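Local coordinates for NADP-dependent alcohol dehydrogenase (Entamoeba histolytica, PDB 2OUI), which catalyses the NADP-dependent interconversion of alcohols and their carbonyl compounds, probably with the help of the zinc ion it binds, at residues A162-G167 with L189-I194. The protein carries 1 engineered substitution. Residues are numbered along the deposited sequence; the frame is centred on the assembly and turned at random.
Sequences ANIKLG and LGAGRI. With EDO (1,2-ethanediol), chain L.
I164 meets L189 and A191 through a single methyl, and the contact illustrates how two helix-to-strand turns can be joined by one apolar methyl contact, one direct backbone bond and two waters. With CG1 beside the backbone N (chi1 -71°), CG2 of I164 lies anti to that N and comes against both L189 CB and A191 CB, 4.0 Å from each, the side chain crossing that of L189 at about a right angle. Its carbonyl O receives a hydrogen bond from water 1, which donates a second one to L189 O, and another from O1 of a bound 1,2-ethanediol. K165 starts away from the other segment, and its NZ makes a weak hydrogen bond to N163 OD1. L166 contributes its CD2 methyl, 3.8 Å from G190 CA, on the side where a CB at G190 would collide with it, and its CA makes a CH...O contact with G190 O. At G167 the backbone takes over: G167 N donates to that same oxygen at 2.7 Å, nearly straight at the hydrogen (162°) though above the carbonyl plane. Beyond it, water 2 links G167 O to R193 N, while K313 of a second subunit binds G192 O. Helices 148-161 and 177-188 end in Schellman motifs at N163 and G190; the first loop precedes, and the second completes, the beta-alpha-beta unit 170-173, 177-188, 194-197 of a Rossmann-type parallel sheet.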
ATOM      1  N   ALA A 162     -10.333   4.864  -6.164  1.00 23.27           N
ATOM      2  CA  ALA A 162     -10.339   6.215  -5.609  1.00 23.96           C
ATOM      3  C   ALA A 162      -9.711   6.275  -4.208  1.00 24.61           C
ATOM      4  O   ALA A 162      -9.637   7.349  -3.625  1.00 23.63           O
ATOM      5  CB  ALA A 162     -11.770   6.775  -5.587  1.00 24.29           C
ATOM      6  N   ASN A 163      -9.305   5.117  -3.660  1.00 23.57           N
ATOM      7  CA  ASN A 163      -8.509   5.064  -2.429  1.00 23.19           C
ATOM      8  C   ASN A 163      -9.233   5.770  -1.283  1.00 24.24           C
ATOM      9  O   ASN A 163      -8.655   6.548  -0.513  1.00 25.08           O
ATOM     10  CB  ASN A 163      -7.118   5.683  -2.680  1.00 25.44           C
ATOM     11  CG  ASN A 163      -6.170   5.441  -1.542  1.00 29.14           C
ATOM     12  OD1 ASN A 163      -6.218   4.391  -0.901  1.00 27.10           O
ATOM     13  ND2 ASN A 163      -5.305   6.408  -1.274  1.00 25.07           N
ATOM     14  N   ILE A 164     -10.525   5.494  -1.196  1.00 24.93           N
ATOM     15  CA  ILE A 164     -11.392   6.215  -0.274  1.00 25.80           C
ATOM     16  C   ILE A 164     -11.034   5.800   1.154  1.00 26.08           C
ATOM     17  O   ILE A 164     -10.886   4.599   1.429  1.00 28.93           O
ATOM     18  CB  ILE A 164     -12.885   5.961  -0.595  1.00 26.10           C
ATOM     19  CG1 ILE A 164     -13.250   6.678  -1.911  1.00 26.85           C
ATOM     20  CG2 ILE A 164     -13.732   6.476   0.528  1.00 28.23           C
ATOM     21  CD1 ILE A 164     -14.437   6.118  -2.581  1.00 32.26           C
ATOM     22  N   LYS A 165     -10.880   6.794   2.032  1.00 25.95           N
ATOM     23  CA  LYS A 165     -10.551   6.583   3.466  1.00 25.46           C
ATOM     24  C   LYS A 165     -11.692   7.011   4.371  1.00 26.65           C
ATOM     25  O   LYS A 165     -12.579   7.766   3.958  1.00 23.33           O
ATOM     26  CB  LYS A 165      -9.320   7.383   3.887  1.00 26.73           C
ATOM     27  CG  LYS A 165      -8.026   7.110   3.083  1.00 30.85           C
ATOM     28  CD  LYS A 165      -7.607   5.658   3.152  1.00 33.81           C
ATOM     29  CE  LYS A 165      -6.306   5.429   2.387  1.00 44.24           C
ATOM     30  NZ  LYS A 165      -6.029   3.965   2.309  1.00 51.30           N
ATOM     31  N   LEU A 166     -11.640   6.567   5.630  1.00 24.49           N
ATOM     32  CA  LEU A 166     -12.679   6.875   6.609  1.00 24.01           C
ATOM     33  C   LEU A 166     -12.854   8.366   6.778  1.00 25.62           C
ATOM     34  O   LEU A 166     -11.882   9.091   7.049  1.00 24.26           O
ATOM     35  CB  LEU A 166     -12.356   6.239   7.968  1.00 24.01           C
ATOM     36  CG  LEU A 166     -12.485   4.709   8.057  1.00 28.88           C
ATOM     37  CD1 LEU A 166     -11.717   4.142   9.293  1.00 27.30           C
ATOM     38  CD2 LEU A 166     -13.957   4.283   8.087  1.00 28.68           C
ATOM     39  N   GLY A 167     -14.104   8.811   6.616  1.00 23.04           N
ATOM     40  CA  GLY A 167     -14.475  10.223   6.717  1.00 23.59           C
ATOM     41  C   GLY A 167     -14.177  11.096   5.506  1.00 21.32           C
ATOM     42  O   GLY A 167     -14.466  12.290   5.539  1.00 25.25           O
ATOM     43  N   LEU A 189     -16.759   2.076   2.154  1.00 23.86           N
ATOM     44  CA  LEU A 189     -15.342   2.295   2.443  1.00 23.15           C
ATOM     45  C   LEU A 189     -15.147   3.425   3.467  1.00 24.33           C
ATOM     46  O   LEU A 189     -14.023   3.751   3.837  1.00 27.08           O
ATOM     47  CB  LEU A 189     -14.574   2.597   1.157  1.00 24.88           C
ATOM     48  CG  LEU A 189     -14.426   1.399   0.203  1.00 23.33           C
ATOM     49  CD1 LEU A 189     -13.641   1.821  -1.044  1.00 28.23           C
ATOM     50  CD2 LEU A 189     -13.710   0.228   0.905  1.00 25.09           C
ATOM     51  N   GLY A 190     -16.246   4.007   3.930  1.00 22.95           N
ATOM     52  CA  GLY A 190     -16.191   4.897   5.100  1.00 22.83           C
ATOM     53  C   GLY A 190     -16.320   6.371   4.745  1.00 20.56           C
ATOM     54  O   GLY A 190     -16.065   7.244   5.585  1.00 21.97           O
ATOM     55  N   ALA A 191     -16.714   6.671   3.510  1.00 22.28           N
ATOM     56  CA  ALA A 191     -16.889   8.087   3.131  1.00 22.24           C
ATOM     57  C   ALA A 191     -17.994   8.754   3.928  1.00 23.98           C
ATOM     58  O   ALA A 191     -19.005   8.120   4.300  1.00 22.88           O
ATOM     59  CB  ALA A 191     -17.151   8.237   1.580  1.00 24.14           C
ATOM     60  N   GLY A 192     -17.802  10.046   4.197  1.00 21.87           N
ATOM     61  CA  GLY A 192     -18.743  10.852   4.949  1.00 23.16           C
ATOM     62  C   GLY A 192     -19.616  11.597   3.956  1.00 23.60           C
ATOM     63  O   GLY A 192     -20.630  11.077   3.482  1.00 23.58           O
ATOM     64  N   ARG A 193     -19.219  12.814   3.611  1.00 19.76           N
ATOM     65  CA  ARG A 193     -20.003  13.552   2.634  1.00 20.14           C
ATOM     66  C   ARG A 193     -19.738  12.948   1.255  1.00 20.01           C
ATOM     67  O   ARG A 193     -18.577  12.732   0.867  1.00 22.53           O
ATOM     68  CB  ARG A 193     -19.607  15.031   2.678  1.00 21.41           C
ATOM     69  CG  ARG A 193     -20.448  15.911   1.803  1.00 26.15           C
ATOM     70  CD  ARG A 193     -20.248  17.382   2.177  1.00 29.54           C
ATOM     71  NE  ARG A 193     -21.318  18.202   1.630  1.00 26.51           N
ATOM     72  CZ  ARG A 193     -21.279  19.525   1.564  1.00 30.35           C
ATOM     73  NH1 ARG A 193     -20.211  20.190   2.021  1.00 28.61           N
ATOM     74  NH2 ARG A 193     -22.307  20.185   1.043  1.00 29.21           N
ATOM     75  N   ILE A 194     -20.816  12.628   0.521  1.00 22.60           N
ATOM     76  CA  ILE A 194     -20.668  12.093  -0.834  1.00 21.31           C
ATOM     77  C   ILE A 194     -21.500  12.924  -1.815  1.00 23.65           C
ATOM     78  O   ILE A 194     -22.731  12.969  -1.697  1.00 22.32           O
ATOM     79  CB  ILE A 194     -21.076  10.569  -0.945  1.00 19.78           C
ATOM     80  CG1 ILE A 194     -20.194   9.692  -0.058  1.00 19.72           C
ATOM     81  CG2 ILE A 194     -20.935  10.079  -2.373  1.00 20.99           C
ATOM     82  CD1 ILE A 194     -20.776   8.266   0.155  1.00 23.21           C
TER
HETATM   83  C1  EDO L2008      -8.932   1.411   0.377  1.00 51.39           C
HETATM   84  O1  EDO L2008      -9.068   2.790   0.726  1.00 43.05           O
HETATM   85  C2  EDO L2008      -9.653   1.153  -0.944  1.00 47.78           C
HETATM   86  O2  EDO L2008      -8.723   1.316  -2.027  1.00 40.83           O
HETATM   87  O   HOH W   1     -11.416   2.994   3.535  1.00 18.23           O
HETATM   88  O   HOH W   2     -16.781  13.795   4.784  1.00 22.08           O